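Local coordinates for FdhC (Acinetobacter nosocomialis, PDB 5KTC), which transfers a 3-hydroxybutanoyl group from coenzyme A to the amino group of a dTDP-linked 3-amino-3,6-dideoxygalactose, as a sugar N-acyltransferase of the GNAT superfamily, at residues Q47-W50 against I51-Y54; I68-D72 against D73-I77; A112-V115 against Y116-G119; H140-H143 against L144-A148. All coordinates share one frame; numbering follows the deposited sequence. Where two conformers were deposited one is given.

Contact 1: Q47-W50 against I51-Y54; sequences QAEW and IRNY. With FUH ([[(2~{R},3~{S},5~{R})-5-[5-methyl-2,4-bis(oxidanylidene)pyrimidin-1-yl]-3-oxidanyl-oxolan-2-yl]methoxy-oxidanyl-phosphoryl] [(2~{R},3~{R},4~{S},5~{R},6~{R})-6-methyl-3,5-bis(oxidanyl)-4-[[(3~{R})-3-oxidanylbutanoyl]amino]oxan-2-yl] hydrogen phosphate), chain C.
W50 and Y54 both carry CG trans to the backbone N (chi1 -163° in W50), which sets each ring beside its own carbonyl carbon and brings W50 CZ3 to 3.6 Å from Y54 CB. The two side chains meet one helical turn apart. W50 lays a face of its indole against the thymine of the bound product FUH. FUH C19 lies 3.7 Å above the plane of the W50 ring, over its centre. W50 NE1 adds a weak hydrogen bond to FUH O14 at 3.0 Å. The Q47 chain bends at chi2 (64°) and turns its amide to the same base. FUH N3 donates to Q47 OE1 at 2.9 Å and nearly straight (170°). Q47 NE2 returns a bond to FUH O15, also 2.9 Å. The paired bonds fix the rotation of the amide. I51 packs against it, its CG1 3.6 Å from Q47 NE2. R52, bent at chi3, folds back over A48 and E49, with R52 NH1 3.4 Å from E49 CG. Helix 44-59 rests on helix 21-28 through Q47 and I51, which both touch A21. W50 and Y54 touch E63 of strand 63-70, and Y54 OH is hydrogen-bonded to Y65 N in that strand.

Contact 2: I68-D72 against D73-I77; sequences IFRSD and DQSPI
I68 and I77 form the tightly packed end of this contact. Their side chains meet at about a right angle, with I68 CG2 3.7 Å from I77 CG1. The backbone closes the same place, where I77 N donates to I68 O at 2.8 Å. Both residues are buried, and both also touch L99 of strand 91-99. F69 and P76 are an antiparallel non-hydrogen-bonded pair. F69 CE2 lies 3.9 Å from P76 CB, while Q74 O comes to the edge of the F69 ring. The ring of F69 also meets that of Y12 with the planes almost parallel. Strands 63-70 and 75-86 make a beta hairpin here, and Q74 and S75 both face R70, which is a G1 beta bulge. Q74 has positive phi (52°).

Toward the turn, charges replace the apolar packing. R70 grips D72 side-on, in the plane of its guanidinium. R70 NE binds D72 OD1 and R70 NH2 binds D72 OD2, the second at 2.8 Å. D73 OD1 approaches the R70 chain, 2.9 Å from its CG, and makes a long salt bridge to NE. That oxygen also lies 3.3 Å from D72 OD1, and R70 probably eases the repulsion between the two carboxylates. S75 OG donates to D73 OD1 at 2.8 Å, and H102 NE2 binds D73 OD2. The loose side is the turn itself, where D72 and Q74 are exposed to solvent. Q74 is bent at chi2 (92°), and its NE2 donates to S71 O at 2.8 Å from above the carbonyl plane.

Contact 3: A112-V115 against Y116-G119; sequences ALLV and YEAG
The ring of Y116 leans back along the helix toward A112, with CD2 3.3 Å from A112 O. It meets that carbonyl obliquely. The ring of F162 is stacked on that of Y116, and W94 stands nearly upright to it. The packed rings of F162 and W94 limit the rotation of the Y116 ring, and the bond from W94 NE1 anchors its hydroxyl. The first torsion explains the direction. Y116 CG sits beside the backbone N (chi1 -64°), which sends the ring toward the preceding turn. The other flat group is the carboxylate of E117. E117 has two conformers, and in the one described it lies alongside L114, both pointing the same way. There E117 OE2 is 3.6 Å from L114 CD2, a doubtful contact because it rests on one conformer.

The backbone is regular over the four bonds that join the two segments. Y116 N donates to A112 O at 3.0 Å, and E117 N to L113 O at 2.9 Å. A118 N reaches L114 O, and G119 N reaches V115 O, both at 2.9 Å. The helix widens to a pi-type turn at 117-119. The methyl of A118 is small and lies close to the backbone, with CB 3.5 Å from V115 O.

Nearly all of this stretch is buried. Helix 107-122 is the crossover of a beta-alpha-beta unit between the parallel strands 91-99 and 127-133. V115 packs on F92 and W94 of strand 91-99, while L113 and L114 pack on L178 of helix 175-178.

Contact 4: H140-H143 against L144-A148; sequences HSFH and LKMGA. With COA (coenzyme A), chain D.
F142 and M146 run side by side and point the same way from one face of the helix. M146 CE comes obliquely to the ring, 3.5 Å from F142 CZ. The sulfur stands off obliquely too, with SD 5.2 Å from the centroid of the F142 ring and 55° off its normal. This is a Met-aromatic contact. F142 CG is trans to the backbone N (chi1 -180°), which carries the ring out to the bound coenzyme A. There F142 CD2 lies 3.5 Å from N7A of the adenine, and W97 meets F142 edge-to-face. K145 lies along the same adenine with its aliphatic chain, CG 3.6 Å from N6A of coenzyme A. K145 CE is 3.6 Å from C6A of coenzyme A.

H143 turns to the other ligand. Its NE2 is hydrogen-bonded to O2 of the product FUH, and one face of its ring is covered toward the rim by F142. H143 CB also packs on A148 CB at 3.9 Å. H143 O accepts twice, from G147 N and from A148 N, each at 3.0 Å. The second donor stands above the carbonyl plane. With the positive phi of G147 (118°), these bonds end helix 137-146 in a Schellman motif. The last turns of this helix thus line both ligand pockets of the GNAT domain, one with F142 and K145, the other with H143.

In the fold
The four contacts follow in series along the chain, and none nests in or crosses another. Contact 1 lies within helix 44-59 and closes no long loop. The chain then enters strand 63-70, and contact 2 closes the hairpin to strand 75-86. Contact 3 lies within the crossover helix 107-122, and contact 4 at the end of helix 137-146. Contacts 3 and 4 touch: A112 CB is 3.8 Å from F142 CE1, and Y116 CE2 is 3.9 Å from M146 SD. Contacts 1 and 4 lie on opposite sides of the chain centre. Their nearest atoms are about 18 Å apart, and FUH reaches from one to the other, its nucleotide end at contact 1 and its acyl end at contact 4.

Contact 1: Q47-W50 against I51-Y54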
loop_
_atom_site.group_PDB
_atom_site.type_symbol
_atom_site.label_atom_id
_atom_site.label_comp_id
_atom_site.label_asym_id
_atom_site.label_seq_id
_atom_site.Cartn_x
_atom_site.Cartn_y
_atom_site.Cartn_z
ATOM N N GLN A 47 16.856 0.048 11.748
ATOM C CA GLN A 47 15.670 -0.350 10.981
ATOM C C GLN A 47 15.233 -1.797 11.342
ATOM O O GLN A 47 14.050 -2.054 11.451
ATOM C CB GLN A 47 15.912 -0.165 9.507
ATOM C CG GLN A 47 14.777 -0.587 8.583
ATOM C CD GLN A 47 13.519 0.189 8.747
ATOM O OE1 GLN A 47 13.537 1.393 8.846
ATOM N NE2 GLN A 47 12.381 -0.502 8.706
ATOM N N ALA A 48 16.193 -2.702 11.538
ATOM C CA ALA A 48 15.895 -4.057 11.985
ATOM C C ALA A 48 15.141 -3.972 13.289
ATOM O O ALA A 48 14.123 -4.693 13.477
ATOM C CB ALA A 48 17.154 -4.887 12.186
ATOM N N GLU A 49 15.599 -3.083 14.195
ATOM C CA GLU A 49 14.879 -2.934 15.456
ATOM C C GLU A 49 13.420 -2.446 15.267
ATOM O O GLU A 49 12.518 -2.927 15.916
ATOM C CB GLU A 49 15.606 -2.032 16.493
ATOM C CG GLU A 49 14.862 -2.094 17.854
ATOM C CD GLU A 49 15.328 -1.104 18.914
ATOM O OE1 GLU A 49 14.487 -0.817 19.835
ATOM O OE2 GLU A 49 16.504 -0.637 18.824
ATOM N N TRP A 50 13.226 -1.436 14.430
ATOM C CA TRP A 50 11.886 -0.946 14.056
ATOM C C TRP A 50 11.018 -2.122 13.587
ATOM O O TRP A 50 9.844 -2.230 13.959
ATOM C CB TRP A 50 11.970 0.141 12.949
ATOM C CG TRP A 50 10.700 0.967 12.801
ATOM C CD1 TRP A 50 10.431 2.235 13.335
ATOM C CD2 TRP A 50 9.517 0.589 12.114
ATOM N NE1 TRP A 50 9.149 2.635 13.002
ATOM C CE2 TRP A 50 8.563 1.640 12.277
ATOM C CE3 TRP A 50 9.137 -0.551 11.379
ATOM C CZ2 TRP A 50 7.275 1.574 11.734
ATOM C CZ3 TRP A 50 7.826 -0.596 10.844
ATOM C CH2 TRP A 50 6.933 0.455 11.020
ATOM N N ILE A 51 11.600 -2.982 12.775
ATOM C CA ILE A 51 10.831 -4.140 12.234
ATOM C C ILE A 51 10.479 -5.158 13.346
ATOM O O ILE A 51 9.379 -5.730 13.389
ATOM C CB ILE A 51 11.611 -4.795 11.110
ATOM C CG1 ILE A 51 11.781 -3.839 9.929
ATOM C CG2 ILE A 51 10.935 -6.105 10.667
ATOM C CD1 ILE A 51 12.735 -4.389 8.877
ATOM N N ARG A 52 11.394 -5.343 14.294
ATOM C CA ARG A 52 11.156 -6.279 15.408
ATOM C C ARG A 52 9.943 -5.869 16.242
ATOM O O ARG A 52 9.115 -6.688 16.541
ATOM C CB ARG A 52 12.454 -6.436 16.234
ATOM C CG ARG A 52 12.527 -7.529 17.315
ATOM C CD ARG A 52 13.898 -7.456 18.060
ATOM N NE ARG A 52 15.036 -7.342 17.109
ATOM C CZ ARG A 52 15.949 -6.346 17.031
ATOM N NH1 ARG A 52 15.987 -5.317 17.883
ATOM N NH2 ARG A 52 16.856 -6.380 16.064
ATOM N N ASN A 53 9.852 -4.580 16.589
ATOM C CA ASN A 53 8.695 -3.978 17.244
ATOM C C ASN A 53 7.445 -4.078 16.396
ATOM O O ASN A 53 6.338 -4.444 16.874
ATOM C CB ASN A 53 8.992 -2.493 17.569
ATOM C CG ASN A 53 9.974 -2.373 18.712
ATOM O OD1 ASN A 53 11.042 -1.746 18.608
ATOM N ND2 ASN A 53 9.652 -3.090 19.784
ATOM N N TYR A 54 7.646 -3.813 15.124
ATOM C CA TYR A 54 6.569 -3.963 14.142
ATOM C C TYR A 54 6.023 -5.420 14.193
ATOM O O TYR A 54 4.835 -5.607 14.195
ATOM C CB TYR A 54 7.013 -3.573 12.715
ATOM C CG TYR A 54 6.134 -4.365 11.728
ATOM C CD1 TYR A 54 4.781 -4.076 11.570
ATOM C CD2 TYR A 54 6.636 -5.480 11.103
ATOM C CE1 TYR A 54 3.961 -4.888 10.774
ATOM C CE2 TYR A 54 5.837 -6.292 10.318
ATOM C CZ TYR A 54 4.517 -5.974 10.130
ATOM O OH TYR A 54 3.745 -6.817 9.310
HETATM O O1 FUH C . 1.762 6.669 2.184
HETATM C C1 FUH C . 0.850 7.389 2.576
HETATM C C2 FUH C . -0.555 7.258 2.091
HETATM C C3 FUH C . -0.639 6.609 0.734
HETATM O O2 FUH C . -0.591 7.595 -0.328
HETATM C C4 FUH C . -1.950 5.883 0.570
HETATM N N1 FUH C . 1.049 8.370 3.544
HETATM C C5 FUH C . 2.282 8.380 4.339
HETATM C C6 FUH C . 2.868 9.801 4.447
HETATM O O3 FUH C . 1.896 10.600 4.973
HETATM C C7 FUH C . 4.024 9.910 5.415
HETATM C C8 FUH C . 4.438 11.360 5.762
HETATM O O4 FUH C . 3.698 9.273 6.662
HETATM C C9 FUH C . 1.990 7.844 5.728
HETATM O O5 FUH C . 1.639 6.452 5.705
HETATM C C10 FUH C . 3.204 7.926 6.563
HETATM O O6 FUH C . 4.184 7.092 5.965
HETATM P P1 FUH C . 5.504 6.687 6.712
HETATM O O7 FUH C . 6.550 7.736 6.631
HETATM O O8 FUH C . 5.943 5.410 5.995
HETATM O O9 FUH C . 5.194 6.137 8.172
HETATM P P2 FUH C . 4.967 6.881 9.570
HETATM O O10 FUH C . 3.702 6.345 10.145
HETATM O O11 FUH C . 4.937 8.374 9.273
HETATM O O12 FUH C . 6.249 6.377 10.324
HETATM C C11 FUH C . 6.268 6.344 11.754
HETATM C C12 FUH C . 7.696 6.512 12.206
HETATM C C13 FUH C . 8.447 7.654 11.488
HETATM O O13 FUH C . 9.390 8.307 12.357
HETATM C C14 FUH C . 9.279 6.961 10.418
HETATM C C15 FUH C . 9.563 5.635 11.082
HETATM O O14 FUH C . 8.435 5.317 11.936
HETATM N N2 FUH C . 9.646 4.455 10.194
HETATM C C16 FUH C . 8.556 4.017 9.503
HETATM C C17 FUH C . 8.639 2.861 8.724
HETATM C C18 FUH C . 7.453 2.326 7.952
HETATM C C19 FUH C . 9.907 2.205 8.664
HETATM O O15 FUH C . 10.015 1.099 7.992
HETATM N N3 FUH C . 10.962 2.658 9.354
HETATM C C20 FUH C . 10.807 3.735 10.132
HETATM O O16 FUH C . 11.859 4.192 10.789
#

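Contact 2: I68-D72 against D73-I77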
loop_
_atom_site.group_PDB
_atom_site.type_symbol
_atom_site.label_atom_id
_atom_site.label_comp_id
_atom_site.label_asym_id
_atom_site.label_seq_id
_atom_site.Cartn_x
_atom_site.Cartn_y
_atom_site.Cartn_z
ATOM N N ILE A 68 6.801 -4.994 -1.615
ATOM C CA ILE A 68 6.217 -5.117 -2.920
ATOM C C ILE A 68 7.314 -5.671 -3.829
ATOM O O ILE A 68 8.425 -5.109 -3.855
ATOM C CB ILE A 68 5.712 -3.785 -3.474
ATOM C CG1 ILE A 68 4.719 -3.080 -2.519
ATOM C CG2 ILE A 68 5.073 -4.040 -4.843
ATOM C CD1 ILE A 68 4.357 -1.662 -2.953
ATOM N N PHE A 69 6.995 -6.713 -4.595
ATOM C CA PHE A 69 7.950 -7.396 -5.487
ATOM C C PHE A 69 7.448 -7.336 -6.911
ATOM O O PHE A 69 6.257 -7.351 -7.104
ATOM C CB PHE A 69 8.103 -8.881 -5.123
ATOM C CG PHE A 69 9.036 -9.130 -3.990
ATOM C CD1 PHE A 69 8.561 -9.126 -2.644
ATOM C CD2 PHE A 69 10.399 -9.370 -4.251
ATOM C CE1 PHE A 69 9.456 -9.356 -1.594
ATOM C CE2 PHE A 69 11.270 -9.580 -3.199
ATOM C CZ PHE A 69 10.797 -9.574 -1.876
ATOM N N ARG A 70 8.365 -7.268 -7.874
ATOM C CA ARG A 70 8.000 -7.546 -9.260
ATOM C C ARG A 70 8.089 -9.057 -9.556
ATOM O O ARG A 70 9.059 -9.754 -9.193
ATOM C CB ARG A 70 8.667 -6.628 -10.250
ATOM C CG ARG A 70 10.107 -6.787 -10.470
ATOM C CD ARG A 70 10.610 -5.722 -11.397
ATOM N NE ARG A 70 10.237 -6.063 -12.776
ATOM C CZ ARG A 70 10.194 -5.211 -13.782
ATOM N NH1 ARG A 70 10.398 -3.916 -13.586
ATOM N NH2 ARG A 70 9.865 -5.659 -14.998
ATOM N N SER A 71 6.988 -9.559 -10.115
ATOM C CA SER A 71 6.782 -10.959 -10.387
ATOM C C SER A 71 7.739 -11.586 -11.392
ATOM O O SER A 71 7.980 -12.760 -11.293
ATOM C CB SER A 71 5.391 -11.163 -10.997
ATOM O OG SER A 71 4.431 -10.727 -10.059
ATOM N N ASP A 72 8.184 -10.830 -12.380
ATOM C CA ASP A 72 8.943 -11.394 -13.513
ATOM C C ASP A 72 10.354 -11.844 -13.073
ATOM O O ASP A 72 10.832 -12.888 -13.543
ATOM C CB ASP A 72 8.932 -10.454 -14.721
ATOM C CG ASP A 72 9.653 -9.176 -14.484
ATOM O OD1 ASP A 72 10.088 -8.907 -13.326
ATOM O OD2 ASP A 72 9.748 -8.380 -15.439
ATOM N N ASP A 73 10.975 -11.094 -12.139
ATOM C CA ASP A 73 12.297 -11.439 -11.596
ATOM C C ASP A 73 12.396 -11.558 -10.080
ATOM O O ASP A 73 13.479 -11.742 -9.527
ATOM C CB ASP A 73 13.312 -10.420 -12.091
ATOM C CG ASP A 73 13.081 -9.043 -11.544
ATOM O OD1 ASP A 73 12.164 -8.857 -10.744
ATOM O OD2 ASP A 73 13.839 -8.158 -11.898
ATOM N N GLN A 74 11.267 -11.499 -9.406
ATOM C CA GLN A 74 11.236 -11.644 -7.957
ATOM C C GLN A 74 12.230 -10.681 -7.251
ATOM O O GLN A 74 12.958 -11.075 -6.322
ATOM C CB GLN A 74 11.420 -13.130 -7.536
ATOM C CG GLN A 74 10.365 -14.060 -8.141
ATOM C CD GLN A 74 10.853 -14.640 -9.457
ATOM O OE1 GLN A 74 11.929 -15.227 -9.496
ATOM N NE2 GLN A 74 10.131 -14.427 -10.545
ATOM N N SER A 75 12.219 -9.431 -7.687
ATOM C CA SER A 75 13.059 -8.413 -7.134
ATOM C C SER A 75 12.176 -7.383 -6.409
ATOM O O SER A 75 11.061 -7.095 -6.878
ATOM C CB SER A 75 13.916 -7.771 -8.232
ATOM O OG SER A 75 13.212 -6.875 -9.058
ATOM N N PRO A 76 12.691 -6.797 -5.312
ATOM C CA PRO A 76 11.899 -5.905 -4.481
ATOM C C PRO A 76 11.836 -4.542 -5.092
ATOM O O PRO A 76 12.843 -4.047 -5.601
ATOM C CB PRO A 76 12.656 -5.907 -3.169
ATOM C CG PRO A 76 14.082 -6.089 -3.554
ATOM C CD PRO A 76 14.021 -7.049 -4.707
ATOM N N ILE A 77 10.623 -3.973 -5.151
ATOM C CA ILE A 77 10.400 -2.667 -5.783
ATOM C C ILE A 77 9.714 -1.657 -4.840
ATOM O O ILE A 77 9.544 -0.537 -5.212
ATOM C CB ILE A 77 9.581 -2.805 -7.065
ATOM C CG1 ILE A 77 8.220 -3.528 -6.802
ATOM C CG2 ILE A 77 10.365 -3.616 -8.127
ATOM C CD1 ILE A 77 7.276 -3.374 -7.988
#

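Contact 3: A112-V115 against Y116-G119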
loop_
_atom_site.group_PDB
_atom_site.type_symbol
_atom_site.label_atom_id
_atom_site.label_comp_id
_atom_site.label_asym_id
_atom_site.label_seq_id
_atom_site.Cartn_x
_atom_site.Cartn_y
_atom_site.Cartn_z
ATOM N N ALA A 112 -2.045 -0.700 -4.736
ATOM C CA ALA A 112 -3.177 -0.072 -4.074
ATOM C C ALA A 112 -4.401 -1.056 -3.977
ATOM O O ALA A 112 -5.037 -1.236 -2.904
ATOM C CB ALA A 112 -3.572 1.267 -4.771
ATOM N N LEU A 113 -4.665 -1.755 -5.087
ATOM C CA LEU A 113 -5.761 -2.661 -5.123
ATOM C C LEU A 113 -5.562 -3.805 -4.151
ATOM O O LEU A 113 -6.510 -4.259 -3.536
ATOM C CB LEU A 113 -6.009 -3.203 -6.559
ATOM C CG LEU A 113 -6.417 -2.116 -7.535
ATOM C CD1 LEU A 113 -6.273 -2.642 -8.985
ATOM C CD2 LEU A 113 -7.849 -1.630 -7.201
ATOM N N LEU A 114 -4.334 -4.268 -3.994
ATOM C CA LEU A 114 -4.082 -5.380 -3.156
ATOM C C LEU A 114 -4.203 -4.919 -1.733
ATOM O O LEU A 114 -4.654 -5.680 -0.874
ATOM C CB LEU A 114 -2.715 -5.965 -3.440
ATOM C CG LEU A 114 -2.562 -6.755 -4.760
ATOM C CD1 LEU A 114 -1.094 -7.137 -4.963
ATOM C CD2 LEU A 114 -3.481 -7.970 -4.808
ATOM N N VAL A 115 -3.797 -3.693 -1.461
ATOM C CA VAL A 115 -4.069 -3.129 -0.085
ATOM C C VAL A 115 -5.526 -3.217 0.280
ATOM O O VAL A 115 -5.869 -3.630 1.403
ATOM C CB VAL A 115 -3.576 -1.693 0.092
ATOM C CG1 VAL A 115 -4.227 -1.006 1.317
ATOM C CG2 VAL A 115 -2.053 -1.659 0.085
ATOM N N TYR A 116 -6.384 -2.754 -0.634
ATOM C CA TYR A 116 -7.803 -2.784 -0.357
ATOM C C TYR A 116 -8.359 -4.216 -0.276
ATOM O O TYR A 116 -9.266 -4.451 0.511
ATOM C CB TYR A 116 -8.565 -1.930 -1.405
ATOM C CG TYR A 116 -8.198 -0.471 -1.339
ATOM C CD1 TYR A 116 -8.197 0.222 -0.105
ATOM C CD2 TYR A 116 -7.912 0.273 -2.467
ATOM C CE1 TYR A 116 -7.932 1.561 -0.024
ATOM C CE2 TYR A 116 -7.582 1.608 -2.379
ATOM C CZ TYR A 116 -7.615 2.253 -1.158
ATOM O OH TYR A 116 -7.292 3.578 -1.015
ATOM N N GLU A 117 -7.848 -5.143 -1.073
ATOM C CA GLU A 117 -8.188 -6.592 -0.970
ATOM C C GLU A 117 -7.859 -7.044 0.489
ATOM O O GLU A 117 -8.666 -7.667 1.187
ATOM C CB GLU A 117 -7.403 -7.398 -2.073
ATOM C CG GLU A 117 -8.021 -8.680 -2.667
ATOM C CD GLU A 117 -7.133 -9.427 -3.710
ATOM O OE1 GLU A 117 -6.652 -10.514 -3.323
ATOM O OE2 GLU A 117 -6.909 -8.991 -4.896
ATOM N N ALA A 118 -6.660 -6.698 0.944
ATOM C CA ALA A 118 -6.221 -7.136 2.276
ATOM C C ALA A 118 -7.099 -6.571 3.359
ATOM O O ALA A 118 -7.573 -7.293 4.286
ATOM C CB ALA A 118 -4.787 -6.763 2.498
ATOM N N GLY A 119 -7.349 -5.271 3.271
ATOM C CA GLY A 119 -8.065 -4.584 4.318
ATOM C C GLY A 119 -9.522 -4.913 4.347
ATOM O O GLY A 119 -10.041 -5.214 5.374
#

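Contact 4: H140-H143 against L144-A148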
loop_
_atom_site.group_PDB
_atom_site.type_symbol
_atom_site.label_atom_id
_atom_site.label_comp_id
_atom_site.label_asym_id
_atom_site.label_seq_id
_atom_site.Cartn_x
_atom_site.Cartn_y
_atom_site.Cartn_z
ATOM N N HIS A 140 -2.367 12.740 -5.006
ATOM C CA HIS A 140 -3.746 13.212 -4.873
ATOM C C HIS A 140 -4.548 12.726 -6.049
ATOM O O HIS A 140 -5.623 12.136 -5.897
ATOM C CB HIS A 140 -3.821 14.742 -4.724
ATOM C CG HIS A 140 -3.092 15.260 -3.516
ATOM N ND1 HIS A 140 -3.572 15.081 -2.243
ATOM C CD2 HIS A 140 -1.929 15.918 -3.379
ATOM C CE1 HIS A 140 -2.744 15.622 -1.363
ATOM N NE2 HIS A 140 -1.710 16.093 -2.027
ATOM N N SER A 141 -4.010 12.939 -7.240
ATOM C CA SER A 141 -4.731 12.659 -8.444
ATOM C C SER A 141 -5.028 11.144 -8.588
ATOM O O SER A 141 -6.140 10.706 -8.966
ATOM C CB SER A 141 -3.930 13.257 -9.612
ATOM O OG SER A 141 -4.521 12.868 -10.802
ATOM N N PHE A 142 -4.044 10.335 -8.208
ATOM C CA PHE A 142 -4.214 8.906 -8.174
ATOM C C PHE A 142 -5.380 8.461 -7.318
ATOM O O PHE A 142 -6.185 7.670 -7.741
ATOM C CB PHE A 142 -2.924 8.225 -7.605
ATOM C CG PHE A 142 -3.004 6.733 -7.533
ATOM C CD1 PHE A 142 -3.576 6.082 -6.438
ATOM C CD2 PHE A 142 -2.482 5.947 -8.575
ATOM C CE1 PHE A 142 -3.645 4.691 -6.400
ATOM C CE2 PHE A 142 -2.553 4.578 -8.532
ATOM C CZ PHE A 142 -3.134 3.936 -7.447
ATOM N N HIS A 143 -5.347 8.867 -6.063
ATOM C CA HIS A 143 -6.396 8.495 -5.093
ATOM C C HIS A 143 -7.791 9.005 -5.487
ATOM O O HIS A 143 -8.766 8.233 -5.444
ATOM C CB HIS A 143 -6.061 8.956 -3.667
ATOM C CG HIS A 143 -4.870 8.260 -3.079
ATOM N ND1 HIS A 143 -4.809 6.894 -2.948
ATOM C CD2 HIS A 143 -3.696 8.736 -2.611
ATOM C CE1 HIS A 143 -3.662 6.562 -2.380
ATOM N NE2 HIS A 143 -2.964 7.663 -2.168
ATOM N N LEU A 144 -7.871 10.239 -5.963
ATOM C CA LEU A 144 -9.189 10.763 -6.459
ATOM C C LEU A 144 -9.674 9.951 -7.620
ATOM O O LEU A 144 -10.819 9.553 -7.662
ATOM C CB LEU A 144 -9.127 12.244 -6.848
ATOM C CG LEU A 144 -8.897 13.147 -5.648
ATOM C CD1 LEU A 144 -8.280 14.547 -5.898
ATOM C CD2 LEU A 144 -10.157 13.242 -4.807
ATOM N N LYS A 145 -8.802 9.644 -8.546
ATOM C CA LYS A 145 -9.183 8.816 -9.663
ATOM C C LYS A 145 -9.732 7.457 -9.234
ATOM O O LYS A 145 -10.727 6.976 -9.767
ATOM C CB LYS A 145 -8.022 8.611 -10.639
ATOM C CG LYS A 145 -8.381 7.875 -11.959
ATOM C CD LYS A 145 -7.242 8.042 -12.987
ATOM C CE LYS A 145 -7.417 7.235 -14.284
ATOM N NZ LYS A 145 -8.736 7.484 -14.949
ATOM N N MET A 146 -9.063 6.795 -8.314
ATOM C CA MET A 146 -9.544 5.463 -7.877
ATOM C C MET A 146 -10.832 5.544 -7.025
ATOM O O MET A 146 -11.482 4.538 -6.801
ATOM C CB MET A 146 -8.440 4.757 -7.061
ATOM C CG MET A 146 -8.690 3.290 -6.765
ATOM S SD MET A 146 -7.190 2.502 -6.112
ATOM C CE MET A 146 -6.210 2.308 -7.600
ATOM N N GLY A 147 -11.150 6.723 -6.485
ATOM C CA GLY A 147 -12.444 6.926 -5.755
ATOM C C GLY A 147 -12.386 7.303 -4.305
ATOM O O GLY A 147 -13.408 7.220 -3.588
ATOM N N ALA A 148 -11.212 7.706 -3.842
ATOM C CA ALA A 148 -11.040 8.223 -2.489
ATOM C C ALA A 148 -11.828 9.534 -2.342
ATOM O O ALA A 148 -12.001 10.260 -3.293
ATOM C CB ALA A 148 -9.586 8.484 -2.172
HETATM N N1A COA D . -6.415 3.662 -13.790
HETATM C C2A COA D . -5.558 3.340 -14.787
HETATM N N3A COA D . -4.271 3.697 -14.776
HETATM C C4A COA D . -3.794 4.311 -13.704
HETATM C C5A COA D . -4.669 4.653 -12.555
HETATM C C6A COA D . -6.061 4.287 -12.661
HETATM N N6A COA D . -6.929 4.560 -11.690
HETATM N N7A COA D . -3.915 5.258 -11.648
HETATM C C8A COA D . -2.667 5.324 -12.157
HETATM N N9A COA D . -2.605 4.762 -13.394
HETATM C C1B COA D . -1.409 4.618 -14.252
HETATM C C2B COA D . -0.614 5.930 -14.246
HETATM O O2B COA D . -1.075 6.874 -15.227
HETATM C C3B COA D . 0.780 5.449 -14.457
HETATM O O3B COA D . 0.920 5.137 -15.846
HETATM P P3B COA D . 1.799 6.083 -16.803
HETATM O O7A COA D . 3.135 5.329 -16.822
HETATM O O8A COA D . 0.913 5.866 -17.997
HETATM O O9A COA D . 1.841 7.456 -16.181
HETATM C C4B COA D . 0.819 4.152 -13.680
HETATM O O4B COA D . -0.523 3.638 -13.691
HETATM C C5B COA D . 1.428 4.296 -12.300
HETATM O O5B COA D . 0.713 5.253 -11.550
HETATM P P1A COA D . 1.459 6.530 -10.991
HETATM O O1A COA D . 0.409 7.476 -10.451
HETATM O O2A COA D . 2.602 7.014 -11.843
HETATM O O3A COA D . 2.165 6.054 -9.615
HETATM P P2A COA D . 3.655 5.851 -9.214
HETATM O O4A COA D . 4.359 4.778 -10.001
HETATM O O5A COA D . 4.396 7.172 -9.111
HETATM O O6A COA D . 3.522 5.258 -7.738
HETATM C CBP COA D . 3.928 6.110 -5.491
HETATM C CCP COA D . 3.001 6.105 -6.720
HETATM C CDP COA D . 3.325 7.069 -4.495
HETATM C CEP COA D . 4.014 4.715 -4.880
HETATM C CAP COA D . 5.340 6.568 -5.930
HETATM O OAP COA D . 5.136 7.759 -6.759
HETATM C C9P COA D . 6.275 6.809 -4.814
HETATM O O9P COA D . 6.945 5.942 -4.212
HETATM N N8P COA D . 6.354 8.106 -4.453
HETATM C C7P COA D . 7.192 8.503 -3.385
HETATM C C6P COA D . 6.751 8.095 -2.002
HETATM C C5P COA D . 5.435 8.753 -1.676
HETATM O O5P COA D . 5.318 9.980 -1.841
HETATM N N4P COA D . 4.465 7.962 -1.264
HETATM C C3P COA D . 3.101 8.453 -1.044
HETATM C C2P COA D . 2.965 9.239 0.274
HETATM S S1P COA D . 1.316 10.036 0.319
#